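Local atomic coordinates of flagellar assembly factor FliW (PDB entry 5DMD), a protein that probably binds CsrA and keeps it from repressing translation of targets such as flagellin, and also binds flagellin during assembly of the flagellum. Residues T43-L48 with G57-E62; I61-Y66 with L92-T97; Y70-D75 with V125-T130; D104-L109 with K135-P140. The protein carries 1 engineered substitution. All coordinates share one frame; numbering follows the deposited sequence.

Contact 1 (T43-L48 with G57-E62)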
# COMPACT_ATOMS: atom_id res chain seq x y z
N THR A 43 -10.64 -8.66 8.06
CA THR A 43 -10.76 -8.20 6.68
C THR A 43 -9.46 -8.45 5.93
O THR A 43 -8.42 -8.69 6.55
CB THR A 43 -11.07 -6.69 6.62
OG1 THR A 43 -10.05 -5.96 7.33
CG2 THR A 43 -12.42 -6.40 7.26
N PRO A 44 -9.51 -8.43 4.60
CA PRO A 44 -8.26 -8.48 3.82
C PRO A 44 -7.58 -7.12 3.73
O PRO A 44 -6.75 -6.90 2.85
CB PRO A 44 -8.73 -8.96 2.43
CG PRO A 44 -10.17 -9.35 2.60
CD PRO A 44 -10.69 -8.55 3.73
N PHE A 45 -7.93 -6.21 4.63
CA PHE A 45 -7.50 -4.82 4.55
C PHE A 45 -6.48 -4.50 5.62
O PHE A 45 -6.62 -4.90 6.78
CB PHE A 45 -8.70 -3.88 4.68
CG PHE A 45 -9.81 -4.18 3.72
CD1 PHE A 45 -9.53 -4.45 2.40
CD2 PHE A 45 -11.12 -4.23 4.15
CE1 PHE A 45 -10.55 -4.74 1.51
CE2 PHE A 45 -12.14 -4.52 3.28
CZ PHE A 45 -11.85 -4.78 1.96
N ILE A 46 -5.45 -3.76 5.22
CA ILE A 46 -4.38 -3.30 6.09
C ILE A 46 -4.30 -1.79 5.92
O ILE A 46 -4.42 -1.28 4.80
CB ILE A 46 -3.02 -3.94 5.69
CG1 ILE A 46 -3.11 -5.46 5.62
CG2 ILE A 46 -1.90 -3.50 6.64
CD1 ILE A 46 -3.51 -6.01 4.26
N ILE A 47 -4.10 -1.07 7.03
CA ILE A 47 -3.96 0.38 7.00
C ILE A 47 -2.48 0.74 6.98
O ILE A 47 -1.72 0.34 7.87
CB ILE A 47 -4.64 1.05 8.20
CG1 ILE A 47 -6.11 0.63 8.29
CG2 ILE A 47 -4.53 2.57 8.07
CD1 ILE A 47 -6.89 0.93 7.02
N LEU A 48 -2.07 1.49 5.96
CA LEU A 48 -0.75 2.11 5.95
C LEU A 48 -0.87 3.42 6.73
O LEU A 48 -1.37 4.42 6.22
CB LEU A 48 -0.30 2.36 4.51
CG LEU A 48 1.09 2.96 4.33
CD1 LEU A 48 2.16 1.98 4.80
CD2 LEU A 48 1.30 3.36 2.87
N GLY A 57 -3.82 7.78 6.71
CA GLY A 57 -3.94 6.34 6.80
C GLY A 57 -4.64 5.75 5.59
O GLY A 57 -5.85 5.91 5.43
N PHE A 58 -3.89 5.06 4.74
CA PHE A 58 -4.41 4.53 3.49
C PHE A 58 -4.88 3.08 3.64
O PHE A 58 -4.28 2.30 4.39
CB PHE A 58 -3.34 4.60 2.40
CG PHE A 58 -2.77 5.98 2.20
CD1 PHE A 58 -1.67 6.41 2.92
CD2 PHE A 58 -3.34 6.84 1.26
CE1 PHE A 58 -1.15 7.69 2.73
CE2 PHE A 58 -2.82 8.11 1.06
CZ PHE A 58 -1.73 8.54 1.80
N VAL A 59 -5.95 2.74 2.92
CA VAL A 59 -6.48 1.38 2.94
C VAL A 59 -5.77 0.56 1.87
O VAL A 59 -5.82 0.91 0.68
CB VAL A 59 -7.99 1.37 2.70
CG1 VAL A 59 -8.50 -0.06 2.72
CG2 VAL A 59 -8.70 2.21 3.75
N LEU A 60 -5.14 -0.54 2.28
CA LEU A 60 -4.36 -1.39 1.40
C LEU A 60 -4.99 -2.77 1.30
O LEU A 60 -5.63 -3.25 2.25
CB LEU A 60 -2.94 -1.57 1.93
CG LEU A 60 -1.87 -0.53 1.60
CD1 LEU A 60 -2.34 0.90 1.80
CD2 LEU A 60 -0.65 -0.82 2.47
N ILE A 61 -4.79 -3.42 0.16
CA ILE A 61 -5.02 -4.85 0.02
C ILE A 61 -3.76 -5.47 -0.54
O ILE A 61 -2.95 -4.81 -1.21
CB ILE A 61 -6.20 -5.21 -0.92
CG1 ILE A 61 -6.02 -4.59 -2.31
CG2 ILE A 61 -7.52 -4.76 -0.32
CD1 ILE A 61 -6.90 -5.24 -3.39
N GLU A 62 -3.59 -6.75 -0.28
CA GLU A 62 -2.64 -7.51 -1.07
C GLU A 62 -3.26 -7.73 -2.45
O GLU A 62 -4.39 -8.24 -2.54
CB GLU A 62 -2.38 -8.84 -0.37
CG GLU A 62 -1.43 -9.73 -1.12
CD GLU A 62 -0.02 -9.55 -0.63
OE1 GLU A 62 0.85 -9.19 -1.44
OE2 GLU A 62 0.20 -9.71 0.59
O HOH W 1 -5.40 -8.19 1.28
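Ile47 CD1 meets Val59 CG2 at 4.0 Å, the two side chains crossing obliquely on the face of the sheet that also carries Phe45 and Ile61. The CG2 branch of Ile47, anti to its backbone N, turns instead to the Gly57 backbone and lies 3.7 Å from Phe58 O. Further along this face the Phe45 ring takes Ile61 CG2 at its edge, in plane, Phe45 CD1 only 3.4 Å from Ile61 CG2, while Pro44 CD sits over the ring centre. On the face of Ile46 and Leu48, Leu48 CB rests against both methyls of Leu60, Leu60 CD1 3.7 Å from Leu48 CB. These side chains are set by an antiparallel hairpin. Leu48 and Phe58 form a hydrogen-bonded pair, as do Ile46 and Leu60; Leu60 N reaches Ile46 O at 2.7 Å, nearly along the C=O axis, and Ile46 N gives Leu60 O a straight bond (169°). Past the Ile46-Leu60 pair, water 1 links Pro44 O to Glu62 N. Strand 34-39 flanks the hairpin through Leu38, bonded to Ile47 by its backbone, and Tyr8 and His9 touch the Ile47 side chain. An alanine at Ile47 would probably loosen the packing on Val59 and Gly57, since both outer branches are lost. Backbone bonds thus fix the register, while the side-chain contacts across the hairpin are apolar on both faces.

Contact 2 (I61-Y66 with L92-T97)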
# COMPACT_ATOMS: atom_id res chain seq x y z
N ILE A 61 -4.79 -3.42 0.16
CA ILE A 61 -5.02 -4.85 0.02
C ILE A 61 -3.76 -5.47 -0.54
O ILE A 61 -2.95 -4.81 -1.21
CB ILE A 61 -6.20 -5.21 -0.92
CG1 ILE A 61 -6.02 -4.59 -2.31
CG2 ILE A 61 -7.52 -4.76 -0.32
CD1 ILE A 61 -6.90 -5.24 -3.39
N GLU A 62 -3.59 -6.75 -0.28
CA GLU A 62 -2.64 -7.51 -1.07
C GLU A 62 -3.26 -7.73 -2.45
O GLU A 62 -4.39 -8.24 -2.54
CB GLU A 62 -2.38 -8.84 -0.37
CG GLU A 62 -1.43 -9.73 -1.12
CD GLU A 62 -0.02 -9.55 -0.63
OE1 GLU A 62 0.85 -9.19 -1.44
OE2 GLU A 62 0.20 -9.71 0.59
N PRO A 63 -2.60 -7.33 -3.53
CA PRO A 63 -3.29 -7.25 -4.82
C PRO A 63 -3.81 -8.57 -5.35
O PRO A 63 -4.86 -8.59 -5.99
CB PRO A 63 -2.24 -6.64 -5.76
CG PRO A 63 -0.94 -6.75 -5.02
CD PRO A 63 -1.26 -6.73 -3.58
N PHE A 64 -3.10 -9.67 -5.10
CA PHE A 64 -3.47 -10.93 -5.75
C PHE A 64 -4.80 -11.46 -5.25
O PHE A 64 -5.42 -12.28 -5.94
CB PHE A 64 -2.35 -11.94 -5.55
CG PHE A 64 -1.00 -11.42 -5.94
CD1 PHE A 64 -0.61 -11.35 -7.26
CD2 PHE A 64 -0.12 -10.96 -4.97
CE1 PHE A 64 0.63 -10.86 -7.62
CE2 PHE A 64 1.13 -10.47 -5.32
CZ PHE A 64 1.50 -10.41 -6.64
N SER A 65 -5.27 -10.99 -4.09
CA SER A 65 -6.55 -11.44 -3.57
C SER A 65 -7.71 -11.04 -4.47
O SER A 65 -8.72 -11.74 -4.54
CB SER A 65 -6.75 -10.87 -2.16
OG SER A 65 -6.65 -9.46 -2.17
N TYR A 66 -7.58 -9.91 -5.18
CA TYR A 66 -8.61 -9.43 -6.09
C TYR A 66 -8.15 -9.38 -7.54
O TYR A 66 -9.01 -9.30 -8.42
CB TYR A 66 -9.08 -8.03 -5.68
CG TYR A 66 -9.91 -7.99 -4.40
CD1 TYR A 66 -9.29 -7.85 -3.17
CD2 TYR A 66 -11.29 -8.12 -4.44
CE1 TYR A 66 -10.04 -7.81 -2.00
CE2 TYR A 66 -12.04 -8.09 -3.28
CZ TYR A 66 -11.41 -7.93 -2.06
OH TYR A 66 -12.14 -7.90 -0.90
N LEU A 92 3.85 -6.90 -1.35
CA LEU A 92 3.23 -5.95 -2.26
C LEU A 92 1.82 -5.61 -1.79
O LEU A 92 1.08 -6.49 -1.34
CB LEU A 92 3.13 -6.53 -3.67
CG LEU A 92 4.37 -6.72 -4.54
CD1 LEU A 92 3.95 -7.31 -5.89
CD2 LEU A 92 5.14 -5.43 -4.73
N TYR A 93 1.44 -4.35 -1.95
CA TYR A 93 0.11 -3.88 -1.61
C TYR A 93 -0.31 -2.88 -2.66
O TYR A 93 0.54 -2.23 -3.28
CB TYR A 93 0.07 -3.17 -0.25
CG TYR A 93 0.56 -4.05 0.89
CD1 TYR A 93 -0.28 -4.97 1.49
CD2 TYR A 93 1.86 -3.96 1.34
CE1 TYR A 93 0.17 -5.79 2.51
CE2 TYR A 93 2.32 -4.77 2.37
CZ TYR A 93 1.47 -5.67 2.95
OH TYR A 93 1.94 -6.48 3.97
N VAL A 94 -1.62 -2.73 -2.85
CA VAL A 94 -2.15 -1.62 -3.63
C VAL A 94 -3.15 -0.84 -2.78
O VAL A 94 -3.82 -1.40 -1.90
CB VAL A 94 -2.77 -2.04 -4.97
CG1 VAL A 94 -1.68 -2.52 -5.94
CG2 VAL A 94 -3.83 -3.12 -4.76
N ILE A 95 -3.26 0.44 -3.05
CA ILE A 95 -4.12 1.33 -2.26
C ILE A 95 -5.50 1.40 -2.88
O ILE A 95 -5.66 1.58 -4.09
CB ILE A 95 -3.48 2.72 -2.13
CG1 ILE A 95 -2.15 2.59 -1.41
CG2 ILE A 95 -4.41 3.69 -1.37
CD1 ILE A 95 -1.38 3.87 -1.32
N LEU A 96 -6.52 1.30 -2.02
CA LEU A 96 -7.90 1.37 -2.46
C LEU A 96 -8.44 2.79 -2.40
O LEU A 96 -8.08 3.59 -1.53
CB LEU A 96 -8.78 0.49 -1.58
CG LEU A 96 -8.43 -0.99 -1.46
CD1 LEU A 96 -9.54 -1.73 -0.69
CD2 LEU A 96 -8.21 -1.62 -2.83
N THR A 97 -9.33 3.10 -3.34
CA THR A 97 -10.21 4.25 -3.25
C THR A 97 -11.56 3.66 -2.87
O THR A 97 -12.26 3.11 -3.72
CB THR A 97 -10.25 5.00 -4.57
OG1 THR A 97 -8.92 5.44 -4.88
CG2 THR A 97 -11.14 6.23 -4.46
O HOH W 2 3.35 -9.88 -1.83
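Two backbone hydrogen bonds join the strands where segment 61-66 leaves the sheet: Ile61 N to Val94 O and Val94 N to Ile61 O, both 3.0 Å long. Both donors lie nearly along the C=O axis of their acceptor, and Tyr93 CA adds a CA-H...O contact to the same Ile61 O. Within the turn, Glu62 O accepts from both Ser65 OG, at 2.6 Å, and Ser65 N. Among the charged and polar groups, the bent Glu62 side chain (chi2 94°) returns to the strand and sets OE1 2.7 Å from Leu92 O. These are two acceptors with no hydrogen bond between them, a proximity likely to favour a raised carboxylate pKa; water 2, which donates to Glu62 OE1 and accepts from Leu92 N, probably eases it. The apolar contacts centre on Ile61. Its CG1, in the crowded position between backbone N and carbonyl carbon (chi1 56°), reaches Val94 CG2 at 3.6 Å, and its CG2 reaches Leu96 CD1 at 3.7 Å, crossing that leucine at about a right angle. An alanine at Ile61 would probably weaken the core here, as the branches facing Val94 and Leu96 are lost. Pro63 CB continues this layer 4.0 Å from Val94 CG2; Pro63 CG lies over one face of the Phe64 ring, offset toward the rim, and Phe64 CZ meets Leu92 CD1. The arrangement is that of strand 57-61 ending, against strand 90-97, at the hydrogen-bonded pair Ile61-Val94, before the chain turns at Pro63 into a loop with helical backbone angles.

Contact 3 (Y70-D75 with V125-T130)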
# COMPACT_ATOMS: atom_id res chain seq x y z
N TYR A 70 -2.07 -9.91 -11.50
CA TYR A 70 -1.23 -8.73 -11.29
C TYR A 70 0.23 -9.12 -11.34
O TYR A 70 0.70 -9.94 -10.55
CB TYR A 70 -1.55 -8.11 -9.93
CG TYR A 70 -0.93 -6.74 -9.70
CD1 TYR A 70 -1.12 -5.71 -10.61
CD2 TYR A 70 -0.20 -6.48 -8.56
CE1 TYR A 70 -0.56 -4.45 -10.39
CE2 TYR A 70 0.35 -5.24 -8.33
CZ TYR A 70 0.16 -4.23 -9.25
OH TYR A 70 0.71 -2.99 -9.00
N GLU A 71 0.96 -8.54 -12.29
CA GLU A 71 2.37 -8.86 -12.48
C GLU A 71 3.10 -7.57 -12.78
O GLU A 71 2.73 -6.85 -13.71
CB GLU A 71 2.54 -9.87 -13.62
CG GLU A 71 3.90 -10.52 -13.70
CD GLU A 71 4.04 -11.42 -14.91
OE1 GLU A 71 4.98 -11.21 -15.71
OE2 GLU A 71 3.20 -12.33 -15.07
N ILE A 72 4.13 -7.27 -11.99
CA ILE A 72 4.90 -6.05 -12.16
C ILE A 72 6.38 -6.40 -12.26
O ILE A 72 6.83 -7.47 -11.84
CB ILE A 72 4.66 -5.02 -11.03
CG1 ILE A 72 5.27 -5.51 -9.72
CG2 ILE A 72 3.17 -4.75 -10.87
CD1 ILE A 72 5.14 -4.52 -8.57
N ASP A 73 7.13 -5.48 -12.85
CA ASP A 73 8.57 -5.66 -13.01
C ASP A 73 9.22 -4.42 -12.41
O ASP A 73 9.13 -3.33 -12.98
CB ASP A 73 8.94 -5.86 -14.48
CG ASP A 73 10.42 -6.08 -14.68
OD1 ASP A 73 11.09 -6.57 -13.75
OD2 ASP A 73 10.92 -5.82 -15.80
N LEU A 74 9.82 -4.59 -11.24
CA LEU A 74 10.42 -3.46 -10.54
C LEU A 74 11.71 -3.03 -11.23
O LEU A 74 12.50 -3.86 -11.67
CB LEU A 74 10.73 -3.84 -9.10
CG LEU A 74 9.53 -4.20 -8.23
CD1 LEU A 74 10.00 -4.63 -6.85
CD2 LEU A 74 8.57 -3.04 -8.12
N ASP A 75 11.90 -1.72 -11.30
CA ASP A 75 13.08 -1.13 -11.93
C ASP A 75 14.31 -1.34 -11.05
O ASP A 75 14.22 -1.55 -9.84
CB ASP A 75 12.85 0.36 -12.14
CG ASP A 75 12.62 1.09 -10.83
OD1 ASP A 75 11.48 1.02 -10.30
OD2 ASP A 75 13.56 1.74 -10.34
N VAL A 125 5.91 2.83 -5.72
CA VAL A 125 6.53 2.80 -7.04
C VAL A 125 5.47 3.16 -8.06
O VAL A 125 4.38 2.57 -8.04
CB VAL A 125 7.10 1.41 -7.33
CG1 VAL A 125 7.67 1.33 -8.75
CG2 VAL A 125 8.13 1.00 -6.28
N ILE A 126 5.76 4.10 -8.94
CA ILE A 126 4.85 4.48 -10.02
C ILE A 126 5.35 3.78 -11.28
O ILE A 126 6.42 4.12 -11.80
CB ILE A 126 4.78 6.00 -10.20
CG1 ILE A 126 4.31 6.67 -8.92
CG2 ILE A 126 3.78 6.35 -11.30
CD1 ILE A 126 4.34 8.18 -8.97
N LEU A 127 4.58 2.82 -11.77
CA LEU A 127 4.98 2.02 -12.93
C LEU A 127 4.67 2.80 -14.20
O LEU A 127 3.53 3.21 -14.42
CB LEU A 127 4.21 0.69 -12.92
CG LEU A 127 4.31 -0.12 -11.62
CD1 LEU A 127 3.32 -1.27 -11.62
CD2 LEU A 127 5.72 -0.64 -11.42
N THR A 128 5.69 3.00 -15.04
CA THR A 128 5.58 3.85 -16.22
C THR A 128 5.47 3.07 -17.52
O THR A 128 5.17 3.67 -18.56
CB THR A 128 6.80 4.78 -16.31
OG1 THR A 128 8.00 4.00 -16.28
CG2 THR A 128 6.81 5.76 -15.15
N ASN A 129 5.71 1.76 -17.50
CA ASN A 129 5.86 0.97 -18.72
C ASN A 129 4.69 0.02 -18.96
O ASN A 129 4.81 -0.91 -19.76
CB ASN A 129 7.16 0.16 -18.64
CG ASN A 129 7.31 -0.57 -17.31
OD1 ASN A 129 7.68 0.03 -16.30
ND2 ASN A 129 7.00 -1.86 -17.31
N THR A 130 3.56 0.24 -18.30
CA THR A 130 2.59 -0.83 -18.13
C THR A 130 1.18 -0.43 -18.54
O THR A 130 0.86 0.73 -18.78
CB THR A 130 2.64 -1.37 -16.69
OG1 THR A 130 2.35 -2.78 -16.69
CG2 THR A 130 1.66 -0.62 -15.80
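The Tyr70 ring meets that of Tyr132 with planes at about 60°, and Pro63 and Pro112 also touch the Tyr70 side chain. The other flat group of note, the Asp75 carboxylate, belongs to a helix N-cap: Asp75 directly precedes helix 76-81, its side chain caps a backbone N, and OD1 is hydrogen-bonded to Thr78 OG1. Between these two polar ends, the loop 70-75 leans on the loop 125-130 without a hydrogen bond between them. Both flank strand 106-116, to which Val125 and Leu127 bond by their backbones at Pro112 and Gln110. Tyr70 CG is anti to its backbone N (chi1 -169°), which sends the phenol to Leu109 O, its hydrogen-bond partner, and brings OH tip to tip with Leu127 CD1 at 4.1 Å. At the far end Asp75 OD1 stands 4.1 Å from Val125 CG1, again tip to tip, so the capping carboxylate has a methyl beside it. Leu74 CD2 makes a looser apolar contact with Val125 CG2. The tightest meeting is in the middle, where Ile72 and Leu127 cross at about a right angle. Ile72 holds CG1 in the crowded position between backbone N and carbonyl carbon (chi1 70°), and its other branch, CG2, lies 3.6 Å from Leu127 CD1.

Contact 4 (D104-L109 with K135-P140)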
# COMPACT_ATOMS: atom_id res chain seq x y z
N ASP A 104 -18.23 -0.72 -5.29
CA ASP A 104 -17.72 0.17 -6.32
C ASP A 104 -16.27 0.57 -6.06
O ASP A 104 -15.74 1.43 -6.76
CB ASP A 104 -18.60 1.41 -6.45
CG ASP A 104 -19.95 1.10 -7.07
OD1 ASP A 104 -20.11 0.01 -7.67
OD2 ASP A 104 -20.86 1.95 -6.95
N THR A 105 -15.64 -0.03 -5.06
CA THR A 105 -14.27 0.34 -4.70
C THR A 105 -13.30 -0.06 -5.81
O THR A 105 -13.48 -1.08 -6.48
CB THR A 105 -13.90 -0.37 -3.39
OG1 THR A 105 -14.70 0.18 -2.33
CG2 THR A 105 -12.42 -0.22 -3.05
N THR A 106 -12.29 0.78 -6.01
CA THR A 106 -11.25 0.53 -7.00
C THR A 106 -9.88 0.48 -6.33
O THR A 106 -9.71 0.93 -5.19
CB THR A 106 -11.23 1.61 -8.09
OG1 THR A 106 -11.00 2.89 -7.50
CG2 THR A 106 -12.55 1.63 -8.84
N ALA A 107 -8.91 -0.06 -7.06
CA ALA A 107 -7.52 -0.08 -6.65
C ALA A 107 -6.65 0.60 -7.70
O ALA A 107 -6.92 0.53 -8.90
CB ALA A 107 -7.03 -1.52 -6.48
N ASN A 108 -5.58 1.25 -7.24
CA ASN A 108 -4.58 1.84 -8.13
C ASN A 108 -3.49 0.80 -8.37
O ASN A 108 -2.56 0.66 -7.57
CB ASN A 108 -4.02 3.15 -7.57
CG ASN A 108 -3.07 3.85 -8.54
OD1 ASN A 108 -2.49 3.22 -9.43
ND2 ASN A 108 -2.94 5.17 -8.40
N LEU A 109 -3.60 0.07 -9.49
CA LEU A 109 -2.61 -0.93 -9.85
C LEU A 109 -1.35 -0.32 -10.47
O LEU A 109 -0.33 -1.02 -10.57
CB LEU A 109 -3.23 -1.97 -10.78
CG LEU A 109 -4.46 -2.69 -10.23
CD1 LEU A 109 -4.89 -3.78 -11.19
CD2 LEU A 109 -4.18 -3.25 -8.84
N LYS A 135 -7.40 3.22 -11.55
CA LYS A 135 -8.68 2.74 -11.02
C LYS A 135 -9.01 1.43 -11.72
O LYS A 135 -9.26 1.41 -12.92
CB LYS A 135 -9.78 3.78 -11.24
CG LYS A 135 -9.86 4.82 -10.13
CD LYS A 135 -9.99 6.23 -10.69
CE LYS A 135 -11.43 6.55 -11.05
NZ LYS A 135 -11.65 8.01 -11.20
N HIS A 136 -8.96 0.34 -10.96
CA HIS A 136 -9.46 -0.96 -11.39
C HIS A 136 -10.48 -1.41 -10.36
O HIS A 136 -10.15 -1.52 -9.17
CB HIS A 136 -8.33 -1.99 -11.45
CG HIS A 136 -7.32 -1.76 -12.54
ND1 HIS A 136 -7.23 -2.57 -13.65
CD2 HIS A 136 -6.33 -0.85 -12.66
CE1 HIS A 136 -6.25 -2.15 -14.42
NE2 HIS A 136 -5.68 -1.11 -13.85
N ARG A 137 -11.71 -1.68 -10.80
CA ARG A 137 -12.73 -2.22 -9.90
C ARG A 137 -12.29 -3.54 -9.28
O ARG A 137 -11.79 -4.44 -9.96
CB ARG A 137 -14.06 -2.45 -10.63
CG ARG A 137 -14.88 -1.21 -10.91
CD ARG A 137 -16.18 -1.55 -11.67
NE ARG A 137 -17.02 -2.49 -10.93
CZ ARG A 137 -17.93 -2.15 -10.03
NH1 ARG A 137 -18.13 -0.88 -9.71
NH2 ARG A 137 -18.64 -3.09 -9.43
N LEU A 138 -12.54 -3.67 -7.97
CA LEU A 138 -12.31 -4.93 -7.28
C LEU A 138 -13.37 -5.97 -7.63
O LEU A 138 -13.13 -7.16 -7.47
CB LEU A 138 -12.32 -4.72 -5.77
CG LEU A 138 -11.01 -4.30 -5.10
CD1 LEU A 138 -10.52 -2.95 -5.60
CD2 LEU A 138 -11.22 -4.27 -3.59
N PHE A 139 -14.56 -5.53 -8.04
CA PHE A 139 -15.68 -6.42 -8.25
C PHE A 139 -16.25 -6.23 -9.65
O PHE A 139 -16.17 -5.14 -10.22
CB PHE A 139 -16.80 -6.14 -7.23
CG PHE A 139 -16.34 -6.26 -5.80
CD1 PHE A 139 -16.37 -7.48 -5.15
CD2 PHE A 139 -15.89 -5.15 -5.11
CE1 PHE A 139 -15.95 -7.60 -3.84
CE2 PHE A 139 -15.47 -5.26 -3.79
CZ PHE A 139 -15.49 -6.48 -3.16
N PRO A 140 -16.82 -7.28 -10.23
CA PRO A 140 -17.46 -7.12 -11.54
C PRO A 140 -18.62 -6.13 -11.46
O PRO A 140 -19.16 -5.84 -10.40
CB PRO A 140 -17.95 -8.53 -11.88
CG PRO A 140 -18.04 -9.24 -10.57
CD PRO A 140 -16.98 -8.65 -9.69
O HOH W 3 -16.87 1.58 -9.76
O HOH W 4 -15.51 -2.68 -7.65
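The short strand 136-137 pairs antiparallel with the start of strand 106-116. Ala107 and His136 form the hydrogen-bonded pair, with Ala107 N 2.8 Å from His136 O; the neighbouring Thr106-Arg137 pair is non-hydrogen-bonded. Past it, Leu138 N gives Thr105 O a straight, in-plane bond of 3.1 Å. Leu109 CD1 stands over the His136 ring, 3.5 Å from its centroid and 12° off the normal, a CH-pi contact, while His136 NE2 is hydrogen-bonded to Lys133 N. Leu138 CD1 packs on Ala107 CB, both on the side of strand 90-97, where Leu96 touches them. Arg137 bends at chi3 (58°) and is gripped from several sides. NH1 makes a salt bridge to Asp104 OD1 at 3.0 Å; Asp104 OD1 lies in the guanidinium plane, whereas Arg137 NH1 approaches from above the carboxylate plane. NE bonds to Phe139 O at 2.9 Å and NH2 to Pro140 O, so the guanidinium is fixed against its own chain. Water 3 accepts from NH1 and donates to Asp104 O; water 4 sits over the centre of one guanidinium face and links Thr105 O to Phe139 N. The whole is a short two-residue strand added to an antiparallel sheet, with an Arg137-Asp104 salt bridge beside its C-terminal end.

How the contacts relate
Contacts 1, 2 and 4 follow one another across the same antiparallel sheet, whereas contact 3 joins loops beside it. Contacts 1 and 2 share Ile61 and Glu62, their centres about 8 Å apart; Val59 O and Leu96 N, 2.8 Å apart, probably hydrogen-bond between them. Contact 4 continues from contact 2, centres about 9 Å apart, through the probable bond of Thr97 N to Thr106 O at 2.9 Å. Contact 3 lies about 20 Å from contact 1, centre to centre, without touching it, but Tyr70 packs on Pro63 of contact 2. In Tyr70 and Leu127 it also reaches Leu109 of contact 4, so that residue carries both the CH-pi contact to His136 and the acceptor for Tyr70 OH.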